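Long-range contacts in AcrVIA1 (Listeria seeligeri, PDB 6VRB), which binds the crRNA-loaded Cas13a endoribonuclease as a phage-encoded anti-CRISPR and lets the phage evade type VI-A CRISPR-Cas immunity: residues I2-K6 / L18-V24; V10-F15 / F30-E35. One frame throughout, in Å; residues are numbered along the deposited sequence.

Contact 1 of 2, residues I2-K6 / L18-V24; sequences IYYIK and LMNKEAV
An irregular chain end can be held by the lead-in to a helix, and residues 2-6 and 18-24 illustrate how. Residues 2-6 are extended without forming a strand, and run antiparallel to residues 18-20, with the CA atoms of Tyr-4 and Met-19 4.5 Å apart and those of Ile-5 and Leu-18 5.5 Å. Tyr-3, the most buried by the contact, points toward the other segment with chi1 m. Its ring receives Lys-21 over one face, a CH-pi contact with Lys-21 CA 3.8 Å from the centroid, while Tyr-3 CD1 reaches Val-24 CG2 at 3.7 Å. Met-19 (chi1 m, chi2 m) curls back so that its SD lies 3.8 Å from the Tyr-4 ring centroid, 57° off the normal, an oblique Met-aromatic contact; its CA approaches Tyr-3 O at 3.1 Å as a CA-H...O contact. Ile-5 supplies the backbone tie, Ile-5 N donating to Leu-18 O at 3.1 Å with an N-H...O angle of 165°; its CB meets Leu-18 CD1 at 4.2 Å and its CD1 meets Val-24 CG2 at 4.1 Å. Helix 115-121 packs on Ile-5 and Val-24, whereas Cas13a packs on Tyr-4 and Met-19. Asn-20 is the N-cap of helix 21-33, its OD1 accepting from the backbone N of Glu-22 and Ala-23. With a single backbone hydrogen bond between the segments, the contact relies also on side-chain packing and on a CA-H...O contact.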
loop_
_atom_site.group_PDB
_atom_site.type_symbol
_atom_site.label_atom_id
_atom_site.label_comp_id
_atom_site.label_asym_id
_atom_site.label_seq_id
_atom_site.Cartn_x
_atom_site.Cartn_y
_atom_site.Cartn_z
ATOM N N ILE C 2 2.680 28.027 13.835
ATOM C CA ILE C 2 3.506 27.144 13.024
ATOM C C ILE C 2 3.153 27.415 11.576
ATOM O O ILE C 2 2.028 27.135 11.148
ATOM C CB ILE C 2 3.292 25.663 13.358
ATOM C CG1 ILE C 2 3.684 25.377 14.799
ATOM C CG2 ILE C 2 4.116 24.797 12.428
ATOM C CD1 ILE C 2 3.262 24.013 15.260
ATOM N N TYR C 3 4.098 27.959 10.828
ATOM C CA TYR C 3 3.863 28.348 9.449
ATOM C C TYR C 3 4.241 27.187 8.544
ATOM O O TYR C 3 5.417 27.004 8.218
ATOM C CB TYR C 3 4.654 29.604 9.108
ATOM C CG TYR C 3 4.244 30.773 9.957
ATOM C CD1 TYR C 3 3.067 31.457 9.702
ATOM C CD2 TYR C 3 5.028 31.189 11.019
ATOM C CE1 TYR C 3 2.680 32.519 10.477
ATOM C CE2 TYR C 3 4.652 32.258 11.800
ATOM C CZ TYR C 3 3.475 32.918 11.523
ATOM O OH TYR C 3 3.095 33.987 12.301
ATOM N N TYR C 4 3.246 26.399 8.162
ATOM C CA TYR C 4 3.482 25.193 7.386
ATOM C C TYR C 4 2.219 24.926 6.588
ATOM O O TYR C 4 1.253 24.399 7.139
ATOM C CB TYR C 4 3.808 24.023 8.299
ATOM C CG TYR C 4 4.045 22.729 7.572
ATOM C CD1 TYR C 4 5.255 22.473 6.951
ATOM C CD2 TYR C 4 3.052 21.767 7.494
ATOM C CE1 TYR C 4 5.471 21.295 6.282
ATOM C CE2 TYR C 4 3.259 20.590 6.826
ATOM C CZ TYR C 4 4.468 20.357 6.223
ATOM O OH TYR C 4 4.679 19.179 5.557
ATOM N N ILE C 5 2.215 25.308 5.310
ATOM C CA ILE C 5 1.115 25.023 4.399
ATOM C C ILE C 5 1.760 24.345 3.198
ATOM O O ILE C 5 2.978 24.377 3.029
ATOM C CB ILE C 5 0.330 26.295 3.985
ATOM C CG1 ILE C 5 0.095 27.217 5.173
ATOM C CG2 ILE C 5 -1.074 25.955 3.572
ATOM C CD1 ILE C 5 -0.432 28.579 4.809
ATOM N N LYS C 6 0.964 23.525 2.511
ATOM C CA LYS C 6 1.452 22.789 1.315
ATOM C C LYS C 6 1.426 23.733 0.110
ATOM O O LYS C 6 0.785 24.795 0.216
ATOM C CB LYS C 6 0.649 21.503 1.105
ATOM C CG LYS C 6 1.359 20.429 0.293
ATOM C CD LYS C 6 0.945 19.025 0.671
ATOM C CE LYS C 6 1.509 18.580 2.004
ATOM N NZ LYS C 6 2.958 18.286 1.915
ATOM N N LEU C 18 5.908 27.583 1.550
ATOM C CA LEU C 18 5.156 28.355 2.573
ATOM C C LEU C 18 5.464 27.753 3.944
ATOM O O LEU C 18 4.522 27.278 4.598
ATOM C CB LEU C 18 3.658 28.244 2.276
ATOM C CG LEU C 18 3.204 28.787 0.924
ATOM C CD1 LEU C 18 1.805 28.297 0.587
ATOM C CD2 LEU C 18 3.256 30.304 0.907
ATOM N N MET C 19 6.732 27.799 4.362
ATOM C CA MET C 19 7.131 27.261 5.692
ATOM C C MET C 19 7.775 28.357 6.547
ATOM O O MET C 19 8.516 28.006 7.480
ATOM C CB MET C 19 8.119 26.104 5.526
ATOM C CG MET C 19 7.705 25.116 4.456
ATOM S SD MET C 19 6.251 24.155 4.941
ATOM C CE MET C 19 6.114 23.042 3.544
ATOM N N ASN C 20 7.501 29.627 6.244
ATOM C CA ASN C 20 8.075 30.747 7.039
ATOM C C ASN C 20 6.981 31.782 7.318
ATOM O O ASN C 20 5.900 31.672 6.714
ATOM C CB ASN C 20 9.316 31.349 6.376
ATOM C CG ASN C 20 8.987 32.277 5.229
ATOM O OD1 ASN C 20 8.212 33.219 5.387
ATOM N ND2 ASN C 20 9.573 32.024 4.071
ATOM N N LYS C 21 7.261 32.750 8.194
ATOM C CA LYS C 21 6.264 33.790 8.564
ATOM C C LYS C 21 6.123 34.819 7.437
ATOM O O LYS C 21 5.074 35.485 7.388
ATOM C CB LYS C 21 6.672 34.486 9.865
ATOM C CG LYS C 21 5.633 35.435 10.444
ATOM C CD LYS C 21 6.236 36.606 11.188
ATOM C CE LYS C 21 5.264 37.750 11.377
ATOM N NZ LYS C 21 5.002 38.015 12.811
ATOM N N GLU C 22 7.137 34.946 6.576
ATOM C CA GLU C 22 7.070 35.916 5.494
ATOM C C GLU C 22 6.338 35.391 4.272
ATOM O O GLU C 22 5.718 36.182 3.556
ATOM C CB GLU C 22 8.477 36.358 5.101
ATOM C CG GLU C 22 9.194 37.134 6.188
ATOM C CD GLU C 22 8.546 38.477 6.472
ATOM O OE1 GLU C 22 8.002 39.093 5.531
ATOM O OE2 GLU C 22 8.580 38.917 7.639
ATOM N N ALA C 23 6.395 34.088 4.013
ATOM C CA ALA C 23 5.709 33.537 2.855
ATOM C C ALA C 23 4.249 33.222 3.138
ATOM O O ALA C 23 3.451 33.162 2.199
ATOM C CB ALA C 23 6.423 32.281 2.373
ATOM N N VAL C 24 3.884 33.014 4.400
ATOM C CA VAL C 24 2.477 32.855 4.744
ATOM C C VAL C 24 1.765 34.195 4.695
ATOM O O VAL C 24 0.664 34.304 4.147
ATOM C CB VAL C 24 2.344 32.181 6.120
ATOM C CG1 VAL C 24 0.904 32.163 6.579
ATOM C CG2 VAL C 24 2.865 30.770 6.048
#

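Contact 2 of 2, residues V10-F15 / F30-E35; sequences VKGKIF and FLKKAE
A tight hairpin packed against the end of a helix shows how a small apolar patch can join the two. Strands 8-10 and 13-15 are linked by a type I' turn from Val-10 to Lys-13, the classic connection of a two-residue beta hairpin, closed by two backbone hydrogen bonds, Val-10 N to Lys-13 O at 2.8 Å and Lys-13 N to Val-10 O at 2.7 Å; Lys-11 and Gly-12 both have positive phi. The hairpin faces the last turn of helix 21-33 and the residues after it, with CA separations of 8.6 Å for both Val-10 to Leu-31 and Lys-11 to Ala-34.

The aromatic component pairs Phe-30 (chi1 t) with Phe-15 (chi1 m): the planes meet obliquely at 59°, centroids 5.1 Å apart, and Phe-15 CZ lies over one face of the Phe-30 ring, 3.4 Å from Phe-30 CD2. Val-10 adds apolar contacts, its CG1 lying at the edge of the Phe-30 ring, 4.1 Å from Phe-30 CE2, and touching Leu-31 CD2 at 3.9 Å.

Lys-11 (chi1 p, chi2 t) contributes its hydrocarbon stem, with CG 4.0 Å from Phe-30 CE2 and CD 3.7 Å from Ala-34 CB. Lys-11 NZ stops 2.7 Å from Glu-35 O, at an angle too poor for a hydrogen bond. The well-defined contacts are thus apolar, with the lysine methylenes among them.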
loop_
_atom_site.group_PDB
_atom_site.type_symbol
_atom_site.label_atom_id
_atom_site.label_comp_id
_atom_site.label_asym_id
_atom_site.label_seq_id
_atom_site.Cartn_x
_atom_site.Cartn_y
_atom_site.Cartn_z
ATOM N N VAL C 10 -3.240 29.259 -6.396
ATOM C CA VAL C 10 -4.409 30.144 -6.126
ATOM C C VAL C 10 -4.675 31.033 -7.339
ATOM O O VAL C 10 -3.779 31.800 -7.726
ATOM C CB VAL C 10 -4.190 30.998 -4.863
ATOM C CG1 VAL C 10 -5.390 31.887 -4.579
ATOM C CG2 VAL C 10 -3.860 30.142 -3.652
ATOM N N LYS C 11 -5.885 30.935 -7.883
ATOM C CA LYS C 11 -6.308 31.794 -9.029
ATOM C C LYS C 11 -5.191 31.974 -10.065
ATOM O O LYS C 11 -4.970 33.123 -10.492
ATOM C CB LYS C 11 -7.094 33.053 -8.637
ATOM C CG LYS C 11 -6.565 33.913 -7.498
ATOM C CD LYS C 11 -7.534 35.021 -7.157
ATOM C CE LYS C 11 -8.973 34.576 -7.308
ATOM N NZ LYS C 11 -9.919 35.715 -7.261
ATOM N N GLY C 12 -4.516 30.882 -10.436
ATOM C CA GLY C 12 -3.471 30.900 -11.477
ATOM C C GLY C 12 -2.070 31.198 -10.969
ATOM O O GLY C 12 -1.133 31.040 -11.769
ATOM N N LYS C 13 -1.899 31.603 -9.706
ATOM C CA LYS C 13 -0.540 31.823 -9.237
ATOM C C LYS C 13 -0.162 30.770 -8.209
ATOM O O LYS C 13 -0.922 30.497 -7.279
ATOM C CB LYS C 13 -0.399 33.219 -8.629
ATOM C CG LYS C 13 1.020 33.584 -8.254
ATOM C CD LYS C 13 1.104 34.995 -7.720
ATOM C CE LYS C 13 2.545 35.385 -7.476
ATOM N NZ LYS C 13 3.156 34.565 -6.395
ATOM N N ILE C 14 1.030 30.196 -8.373
ATOM C CA ILE C 14 1.498 29.110 -7.466
ATOM C C ILE C 14 2.339 29.705 -6.336
ATOM O O ILE C 14 3.294 30.444 -6.633
ATOM C CB ILE C 14 2.293 28.050 -8.251
ATOM C CG1 ILE C 14 1.429 27.374 -9.319
ATOM C CG2 ILE C 14 2.919 27.036 -7.308
ATOM C CD1 ILE C 14 0.882 28.326 -10.353
ATOM N N PHE C 15 1.984 29.375 -5.093
ATOM C CA PHE C 15 2.744 29.812 -3.897
ATOM C C PHE C 15 3.478 28.573 -3.380
ATOM O O PHE C 15 2.807 27.566 -3.102
ATOM C CB PHE C 15 1.796 30.387 -2.843
ATOM C CG PHE C 15 1.081 31.647 -3.260
ATOM C CD1 PHE C 15 -0.056 31.590 -4.051
ATOM C CD2 PHE C 15 1.541 32.889 -2.862
ATOM C CE1 PHE C 15 -0.711 32.748 -4.434
ATOM C CE2 PHE C 15 0.882 34.047 -3.244
ATOM C CZ PHE C 15 -0.241 33.974 -4.030
ATOM N N PHE C 30 -2.429 38.406 -0.340
ATOM C CA PHE C 30 -2.873 38.166 -1.705
ATOM C C PHE C 30 -4.345 37.782 -1.743
ATOM O O PHE C 30 -5.049 38.103 -2.705
ATOM C CB PHE C 30 -2.028 37.069 -2.348
ATOM C CG PHE C 30 -2.390 36.777 -3.778
ATOM C CD1 PHE C 30 -1.949 37.598 -4.798
ATOM C CD2 PHE C 30 -3.177 35.684 -4.098
ATOM C CE1 PHE C 30 -2.278 37.330 -6.108
ATOM C CE2 PHE C 30 -3.515 35.417 -5.403
ATOM C CZ PHE C 30 -3.062 36.238 -6.410
ATOM N N LEU C 31 -4.825 37.085 -0.709
ATOM C CA LEU C 31 -6.207 36.621 -0.698
ATOM C C LEU C 31 -7.201 37.743 -0.467
ATOM O O LEU C 31 -8.325 37.665 -0.968
ATOM C CB LEU C 31 -6.398 35.543 0.366
ATOM C CG LEU C 31 -5.720 34.216 0.043
ATOM C CD1 LEU C 31 -5.865 33.232 1.174
ATOM C CD2 LEU C 31 -6.299 33.651 -1.226
ATOM N N LYS C 32 -6.820 38.784 0.265
ATOM C CA LYS C 32 -7.731 39.888 0.513
ATOM C C LYS C 32 -7.733 40.922 -0.598
ATOM O O LYS C 32 -8.734 41.621 -0.777
ATOM C CB LYS C 32 -7.397 40.556 1.843
ATOM C CG LYS C 32 -7.715 39.660 3.009
ATOM C CD LYS C 32 -7.456 40.331 4.327
ATOM C CE LYS C 32 -7.833 39.408 5.459
ATOM N NZ LYS C 32 -7.626 40.044 6.780
ATOM N N LYS C 33 -6.652 41.030 -1.357
ATOM C CA LYS C 33 -6.638 41.868 -2.542
ATOM C C LYS C 33 -7.186 41.153 -3.763
ATOM O O LYS C 33 -7.391 41.792 -4.798
ATOM C CB LYS C 33 -5.218 42.359 -2.832
ATOM C CG LYS C 33 -4.568 43.212 -1.741
ATOM C CD LYS C 33 -5.131 44.633 -1.661
ATOM C CE LYS C 33 -6.105 44.826 -0.498
ATOM N NZ LYS C 33 -6.549 46.242 -0.373
ATOM N N ALA C 34 -7.425 39.850 -3.664
ATOM C CA ALA C 34 -7.953 39.099 -4.790
ATOM C C ALA C 34 -9.413 39.457 -5.019
ATOM O O ALA C 34 -10.238 39.375 -4.109
ATOM C CB ALA C 34 -7.812 37.599 -4.548
ATOM N N GLU C 35 -9.718 39.871 -6.240
ATOM C CA GLU C 35 -11.067 40.258 -6.614
ATOM C C GLU C 35 -11.906 39.029 -6.925
ATOM O O GLU C 35 -11.391 37.939 -7.180
ATOM C CB GLU C 35 -11.042 41.214 -7.811
ATOM C CG GLU C 35 -10.276 40.700 -9.024
ATOM C CD GLU C 35 -11.133 39.918 -10.005
ATOM O OE1 GLU C 35 -12.370 40.090 -9.993
ATOM O OE2 GLU C 35 -10.564 39.124 -10.783
#

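In the fold
Both contacts use helix 21-33, contact 1 at its start and contact 2 at its end, with centres 16 Å apart. Along the chain their segments alternate: 2-6, then 10-15, then 18-24, then 30-35. The N-terminal segment and the hairpin of strands 8-10 and 13-15 are thus each fastened to the same helix, which serves as their common support, though the contacts do not otherwise touch. Contact 1 meets Cas13a through part of its surface, while neither segment of contact 2 touches another protein chain, although its nearest atom is about 8 Å from the bound RNA. At these contacts the region thus lies beside Cas13a and near, not touching, the RNA, consistent with helping to hold the anti-CRISPR there.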